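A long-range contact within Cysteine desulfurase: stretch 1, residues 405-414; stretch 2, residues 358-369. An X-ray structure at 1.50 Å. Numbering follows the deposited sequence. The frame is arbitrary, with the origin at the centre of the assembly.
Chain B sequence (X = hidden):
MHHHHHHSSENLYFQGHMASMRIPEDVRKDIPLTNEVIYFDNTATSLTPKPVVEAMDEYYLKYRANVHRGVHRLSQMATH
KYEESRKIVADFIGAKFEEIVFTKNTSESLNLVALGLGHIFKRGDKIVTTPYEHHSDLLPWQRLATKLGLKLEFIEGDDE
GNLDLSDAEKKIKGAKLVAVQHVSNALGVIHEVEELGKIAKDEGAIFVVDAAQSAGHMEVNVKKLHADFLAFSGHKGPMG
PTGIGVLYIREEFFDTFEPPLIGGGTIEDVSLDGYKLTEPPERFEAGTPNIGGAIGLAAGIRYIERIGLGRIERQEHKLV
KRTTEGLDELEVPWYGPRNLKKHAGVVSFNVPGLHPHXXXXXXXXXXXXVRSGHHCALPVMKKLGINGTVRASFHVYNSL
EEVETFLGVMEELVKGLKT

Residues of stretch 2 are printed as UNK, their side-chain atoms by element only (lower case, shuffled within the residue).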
ATOM      1  N   THR B 405      -2.951  34.003 -15.283  1.00 14.75           N
ATOM      2  CA  THR B 405      -2.836  33.338 -16.555  1.00 15.31           C
ATOM      3  C   THR B 405      -4.102  32.516 -16.833  1.00 14.96           C
ATOM      4  O   THR B 405      -4.641  32.568 -17.847  1.00 16.38           O
ATOM      5  CB  THR B 405      -1.579  32.469 -16.596  1.00 16.29           C
ATOM      6  OG1 THR B 405      -0.477  33.298 -16.391  1.00 18.87           O
ATOM      7  CG2 THR B 405      -1.433  31.702 -17.904  1.00 17.94           C
ATOM      8  N   PHE B 406      -4.550  31.764 -15.829  1.00 13.69           N
ATOM      9  CA  PHE B 406      -5.729  30.965 -15.897  1.00 14.43           C
ATOM     10  C   PHE B 406      -6.940  31.837 -16.222  1.00 13.02           C
ATOM     11  O   PHE B 406      -7.690  31.492 -17.041  1.00 14.96           O
ATOM     12  CB  PHE B 406      -5.932  30.202 -14.545  1.00 15.12           C
ATOM     13  CG  PHE B 406      -7.308  29.703 -14.302  1.00 13.83           C
ATOM     14  CD1 PHE B 406      -7.693  28.516 -14.776  1.00 14.79           C
ATOM     15  CD2 PHE B 406      -8.198  30.414 -13.549  1.00 16.70           C
ATOM     16  CE1 PHE B 406      -8.956  28.038 -14.564  1.00 17.54           C
ATOM     17  CE2 PHE B 406      -9.464  29.942 -13.333  1.00 16.68           C
ATOM     18  CZ  PHE B 406      -9.841  28.753 -13.851  1.00 16.64           C
ATOM     19  N   LEU B 407      -7.081  32.947 -15.519  1.00 14.67           N
ATOM     20  CA  LEU B 407      -8.243  33.838 -15.750  1.00 16.23           C
ATOM     21  C   LEU B 407      -8.242  34.436 -17.197  1.00 16.55           C
ATOM     22  O   LEU B 407      -9.273  34.543 -17.802  1.00 17.93           O
ATOM     23  CB  LEU B 407      -8.294  34.927 -14.722  1.00 16.97           C
ATOM     24  CG  LEU B 407      -8.714  34.474 -13.264  1.00 15.59           C
ATOM     25  CD1 LEU B 407      -8.615  35.628 -12.356  1.00 16.23           C
ATOM     26  CD2 LEU B 407     -10.107  33.895 -13.275  1.00 16.97           C
ATOM     27  N   GLY B 408      -7.055  34.673 -17.674  1.00 15.48           N
ATOM     28  CA  GLY B 408      -6.898  35.114 -19.064  1.00 18.00           C
ATOM     29  C   GLY B 408      -7.283  34.090 -20.070  1.00 18.09           C
ATOM     30  O   GLY B 408      -7.986  34.363 -21.056  1.00 18.89           O
ATOM     31  N   VAL B 409      -6.940  32.795 -19.800  1.00 14.33           N
ATOM     32  CA  VAL B 409      -7.400  31.763 -20.643  1.00 17.05           C
ATOM     33  C   VAL B 409      -8.908  31.476 -20.578  1.00 15.85           C
ATOM     34  O   VAL B 409      -9.564  31.286 -21.563  1.00 17.76           O
ATOM     35  CB  VAL B 409      -6.596  30.404 -20.414  1.00 17.88           C
ATOM     36  CG1 VAL B 409      -7.142  29.237 -21.214  1.00 18.30           C
ATOM     37  CG2 VAL B 409      -5.156  30.638 -20.590  1.00 18.56           C
ATOM     38  N   MET B 410      -9.488  31.549 -19.371  1.00 15.95           N
ATOM     39  CA  MET B 410     -10.905  31.441 -19.195  1.00 16.96           C
ATOM     40  C   MET B 410     -11.684  32.572 -19.929  1.00 17.67           C
ATOM     41  O   MET B 410     -12.741  32.308 -20.482  1.00 19.08           O
ATOM     42  CB  MET B 410     -11.313  31.431 -17.725  1.00 18.38           C
ATOM     43  CG  MET B 410     -10.955  30.143 -16.991  1.00 18.40           C
ATOM     44  SD  MET B 410     -11.644  28.664 -17.672  1.00 20.69           S
ATOM     45  CE  MET B 410     -13.384  28.959 -17.599  1.00 24.40           C
ATOM     46  N   GLU B 411     -11.070  33.743 -19.920  1.00 17.71           N
ATOM     47  CA  GLU B 411     -11.701  34.907 -20.588  1.00 18.50           C
ATOM     48  C   GLU B 411     -11.774  34.673 -22.107  1.00 19.20           C
ATOM     49  O   GLU B 411     -12.815  34.832 -22.680  1.00 20.81           O
ATOM     50  CB  GLU B 411     -10.929  36.141 -20.202  1.00 18.04           C
ATOM     51  CG  GLU B 411     -11.486  37.430 -20.826  1.00 22.09           C
ATOM     52  CD  GLU B 411     -10.756  38.670 -20.394  1.00 28.67           C
ATOM     53  OE1 GLU B 411     -10.231  38.758 -19.225  1.00 32.87           O
ATOM     54  OE2 GLU B 411     -10.697  39.609 -21.265  1.00 31.43           O
ATOM     55  N   GLU B 412     -10.669  34.190 -22.683  1.00 19.48           N
ATOM     56  CA  GLU B 412     -10.629  33.870 -24.080  1.00 22.11           C
ATOM     57  C   GLU B 412     -11.619  32.751 -24.399  1.00 21.79           C
ATOM     58  O   GLU B 412     -12.418  32.890 -25.365  1.00 25.76           O
ATOM     59  CB  GLU B 412      -9.193  33.549 -24.420  1.00 27.90           C
ATOM     60  CG  GLU B 412      -8.771  33.049 -25.811  1.00 37.47           C
ATOM     61  CD  GLU B 412      -7.212  32.978 -25.939  1.00 47.43           C
ATOM     62  OE1 GLU B 412      -6.512  32.912 -24.881  1.00 53.56           O
ATOM     63  OE2 GLU B 412      -6.679  33.000 -27.084  1.00 54.16           O
ATOM     64  N   LEU B 413     -11.721  31.714 -23.553  1.00 19.09           N
ATOM     65  CA  LEU B 413     -12.663  30.689 -23.772  1.00 20.67           C
ATOM     66  C   LEU B 413     -14.070  31.177 -23.802  1.00 20.96           C
ATOM     67  O   LEU B 413     -14.806  30.794 -24.652  1.00 25.78           O
ATOM     68  CB  LEU B 413     -12.471  29.601 -22.697  1.00 22.04           C
ATOM     69  CG  LEU B 413     -13.264  28.333 -22.726  1.00 27.76           C
ATOM     70  CD1 LEU B 413     -12.583  27.408 -21.728  1.00 27.28           C
ATOM     71  CD2 LEU B 413     -14.678  28.480 -22.317  1.00 30.71           C
ATOM     72  N   VAL B 414     -14.460  31.915 -22.800  1.00 18.79           N
ATOM     73  CA  VAL B 414     -15.828  32.414 -22.670  1.00 22.17           C
ATOM     74  C   VAL B 414     -16.178  33.343 -23.856  1.00 26.89           C
ATOM     75  O   VAL B 414     -17.203  33.184 -24.474  1.00 26.28           O
ATOM     76  CB  VAL B 414     -15.993  33.082 -21.291  1.00 24.90           C
ATOM     77  CG1 VAL B 414     -17.290  33.855 -21.157  1.00 29.76           C
ATOM     78  CG2 VAL B 414     -15.918  31.979 -20.199  1.00 24.72           C
ATOM     79  N   UNK B 358     -14.445  19.234 -21.830  1.00 20.16           N
ATOM     80  CA  UNK B 358     -13.976  20.055 -22.970  1.00 20.79           C
ATOM     81  C   UNK B 358     -13.276  21.317 -22.438  1.00 19.63           C
ATOM     82  O   UNK B 358     -12.254  21.753 -22.968  1.00 19.31           O
ATOM     83  o   UNK B 358     -16.974  19.298 -24.758  1.00 38.11           O
ATOM     84  o   UNK B 358     -14.972  18.480 -25.081  1.00 33.99           O
ATOM     85  c   UNK B 358     -15.739  19.336 -24.600  1.00 28.73           C
ATOM     86  c   UNK B 358     -15.204  20.447 -23.778  1.00 23.73           C
ATOM     87  N   UNK B 359     -13.777  21.909 -21.348  1.00 18.36           N
ATOM     88  CA  UNK B 359     -13.070  22.974 -20.666  1.00 17.25           C
ATOM     89  C   UNK B 359     -11.667  22.581 -20.217  1.00 17.12           C
ATOM     90  O   UNK B 359     -10.656  23.323 -20.359  1.00 16.43           O
ATOM     91  c   UNK B 359     -13.127  24.625 -18.787  1.00 18.30           C
ATOM     92  c   UNK B 359     -15.288  23.970 -19.957  1.00 19.28           C
ATOM     93  c   UNK B 359     -13.894  23.542 -19.474  1.00 18.29           C
ATOM     94  N   UNK B 360     -11.596  21.391 -19.603  1.00 16.19           N
ATOM     95  CA  UNK B 360     -10.352  20.896 -19.158  1.00 15.11           C
ATOM     96  C   UNK B 360      -9.321  20.677 -20.263  1.00 13.30           C
ATOM     97  O   UNK B 360      -8.116  20.893 -20.051  1.00 14.36           O
ATOM     98  c   UNK B 360     -10.533  19.600 -18.335  1.00 15.44           C
ATOM     99  N   UNK B 361      -9.802  20.229 -21.412  1.00 14.95           N
ATOM    100  CA  UNK B 361      -8.937  20.033 -22.581  1.00 16.43           C
ATOM    101  C   UNK B 361      -8.416  21.364 -23.132  1.00 14.72           C
ATOM    102  O   UNK B 361      -7.243  21.438 -23.418  1.00 17.56           O
ATOM    103  c   UNK B 361      -9.690  19.308 -23.664  1.00 16.05           C
ATOM    104  N   UNK B 362      -9.273  22.412 -23.138  1.00 15.19           N
ATOM    105  CA  UNK B 362      -8.785  23.741 -23.544  1.00 15.99           C
ATOM    106  C   UNK B 362      -7.714  24.281 -22.615  1.00 16.15           C
ATOM    107  O   UNK B 362      -6.666  24.796 -22.976  1.00 15.76           O
ATOM    108  c   UNK B 362     -12.122  24.861 -24.864  1.00 21.66           C
ATOM    109  c   UNK B 362      -9.927  24.703 -23.748  1.00 18.88           C
ATOM    110  c   UNK B 362      -9.427  26.146 -23.921  1.00 17.49           C
ATOM    111  c   UNK B 362     -10.756  24.297 -24.944  1.00 19.32           C
ATOM    112  N   UNK B 363      -7.914  24.043 -21.299  1.00 14.22           N
ATOM    113  CA  UNK B 363      -6.952  24.427 -20.353  1.00 13.52           C
ATOM    114  C   UNK B 363      -5.643  23.703 -20.511  1.00 12.53           C
ATOM    115  O   UNK B 363      -4.561  24.307 -20.418  1.00 13.06           O
ATOM    116  c   UNK B 363      -7.508  24.342 -18.895  1.00 14.31           C
ATOM    117  c   UNK B 363      -8.579  25.434 -18.596  1.00 14.48           C
ATOM    118  c   UNK B 363      -9.471  25.144 -17.388  1.00 14.54           C
ATOM    119  c   UNK B 363      -7.922  26.796 -18.419  1.00 16.37           C
ATOM    120  N   UNK B 364      -5.746  22.414 -20.734  1.00 13.65           N
ATOM    121  CA  UNK B 364      -4.584  21.592 -21.008  1.00 14.06           C
ATOM    122  C   UNK B 364      -3.756  22.070 -22.253  1.00 12.74           C
ATOM    123  O   UNK B 364      -2.553  22.098 -22.163  1.00 15.91           O
ATOM    124  o   UNK B 364      -2.713  19.131 -20.619  1.00 18.90           O
ATOM    125  o   UNK B 364      -3.707  18.765 -22.568  1.00 19.54           O
ATOM    126  c   UNK B 364      -4.935  20.120 -21.133  1.00 15.93           C
ATOM    127  c   UNK B 364      -3.728  19.253 -21.377  1.00 17.68           C
ATOM    128  N   UNK B 365      -4.468  22.521 -23.252  1.00 14.79           N
ATOM    129  CA  UNK B 365      -3.808  23.065 -24.446  1.00 16.23           C
ATOM    130  C   UNK B 365      -2.860  24.192 -23.985  1.00 16.25           C
ATOM    131  O   UNK B 365      -1.857  24.443 -24.657  1.00 14.54           O
ATOM    132  c   UNK B 365      -5.771  22.643 -26.071  1.00 18.28           C
ATOM    133  c   UNK B 365      -4.858  23.623 -25.415  1.00 15.36           C
ATOM    134  o   UNK B 365      -6.855  23.102 -26.544  1.00 23.09           O
ATOM    135  o   UNK B 365      -5.517  21.447 -26.100  1.00 20.90           O
ATOM    136  N   UNK B 366      -3.291  25.005 -23.002  1.00 14.01           N
ATOM    137  CA  UNK B 366      -2.595  26.104 -22.431  1.00 14.15           C
ATOM    138  C   UNK B 366      -1.681  25.757 -21.249  1.00 13.78           C
ATOM    139  O   UNK B 366      -1.272  26.598 -20.524  1.00 14.72           O
ATOM    140  c   UNK B 366      -4.019  29.025 -23.771  1.00 17.46           C
ATOM    141  n   UNK B 366      -5.394  27.352 -23.813  1.00 18.07           N
ATOM    142  n   UNK B 366      -4.924  29.172 -24.769  1.00 18.68           N
ATOM    143  c   UNK B 366      -5.740  28.180 -24.810  1.00 18.08           C
ATOM    144  c   UNK B 366      -3.575  27.213 -22.045  1.00 14.53           C
ATOM    145  c   UNK B 366      -4.291  27.841 -23.188  1.00 15.37           C
ATOM    146  N   UNK B 367      -1.379  24.451 -21.117  1.00 14.72           N
ATOM    147  CA  UNK B 367      -0.533  23.934 -20.087  1.00 15.98           C
ATOM    148  C   UNK B 367      -1.045  24.210 -18.629  1.00 13.07           C
ATOM    149  O   UNK B 367      -0.188  24.315 -17.759  1.00 14.79           O
ATOM    150  o   UNK B 367       1.428  23.969 -21.477  1.00 21.45           O
ATOM    151  c   UNK B 367       0.883  24.435 -20.210  1.00 17.60           C
ATOM    152  N   UNK B 368      -2.374  24.289 -18.506  1.00 11.80           N
ATOM    153  CA  UNK B 368      -2.984  24.416 -17.192  1.00 14.02           C
ATOM    154  C   UNK B 368      -3.745  23.091 -16.934  1.00 12.42           C
ATOM    155  O   UNK B 368      -4.553  22.619 -17.670  1.00 13.87           O
ATOM    156  c   UNK B 368      -4.002  25.562 -17.177  1.00 13.44           C
ATOM    157  c   UNK B 368      -4.714  25.591 -15.808  1.00 15.34           C
ATOM    158  c   UNK B 368      -4.320  28.020 -17.828  1.00 16.83           C
ATOM    159  c   UNK B 368      -3.314  26.902 -17.510  1.00 15.11           C
ATOM    160  N   UNK B 369      -3.380  22.478 -15.777  1.00 12.11           N
ATOM    161  CA  UNK B 369      -3.818  21.145 -15.371  1.00 12.14           C
ATOM    162  C   UNK B 369      -4.933  21.292 -14.357  1.00 10.94           C
ATOM    163  O   UNK B 369      -4.699  21.755 -13.254  1.00 13.36           O
ATOM    164  c   UNK B 369      -1.280  20.330 -15.438  1.00 15.31           C
ATOM    165  c   UNK B 369      -1.341  20.800 -18.268  1.00 15.79           C
ATOM    166  c   UNK B 369      -2.635  20.372 -14.759  1.00 14.43           C
ATOM    167  s   UNK B 369      -1.139  19.464 -17.041  1.00 15.98           S
TER

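Position 358 has two side-chain carbons, the second carrying two oxygens. Its side chain does not reach stretch 1. This is Asp358.

Position 359 has three carbons, one bearing the other two. One branch carbon reaches Leu413 and the sulfur of Met410. This is Val359; its CG1 lies 4.1 Å from Leu413 CD1 and 4.4 Å from Met410 SD.

Positions 360 and 361 each have a single side-chain carbon, and neither touches stretch 1. They are Ala360, whose CB points away, and Ala361.

Position 362 has four carbons, forked at the first, with one arm two carbons long. It points toward stretch 1 and meets Leu413. This is Ile362; its CG2 is 4.0 Å from Leu413 CD1.

Position 363 also has four carbons, but the fork is at the second. The CA-to-CB bond points sideways, yet the end comes nearer and meets Phe406, Val409 and Met410. This is Leu363. Its CD2 lies 3.8 Å from Val409 CG1 and 4.0 Å from Phe406 CD1; its CD1 lies 4.1 Å from Met410 SD.

Positions 364 and 365 each have two carbons and two oxygens, the pattern of a carboxylate. Neither touches stretch 1. They are Asp364 and Asp365.

Position 366 has one carbon, then a five-membered ring of three carbons and two nitrogens. The ring meets Val409 and Glu412. This is His366. Val409 CG1 sits over one ring face, 3.8 Å from the centroid, a CH-pi contact. His366 ND1 donates to Ile362 O at 3.0 Å, nearly straight, which ties the ring back to the preceding helix. Glu412 OE1 stays 4.1 Å from His366 NE2, with no hydrogen bond between them.

Position 367 has one carbon and one oxygen and does not touch stretch 1. This is Ser367.

Position 368 has four carbons, forked at the first, with one arm two carbons long. It points toward stretch 1 and meets Phe406 and Val409. This is Ile368; its CD1 is 3.8 Å from Phe406 CA and 3.9 Å from Val409 CG2.

Position 369 has an unbranched chain of two carbons, a sulfur and a carbon. It does not reach stretch 1. This is Met369.

The contact is mainly apolar, and no hydrogen bond crosses it. Val409 and Leu413 point toward stretch 2. Val409 meets Leu363, His366 and Ile368, so it touches both the helix and the segment after it. Leu413 packs on Val359 and Ile362. Together the stretches bury 462 Å².

Stretch 2 358-369: DVAAILDDHSIM
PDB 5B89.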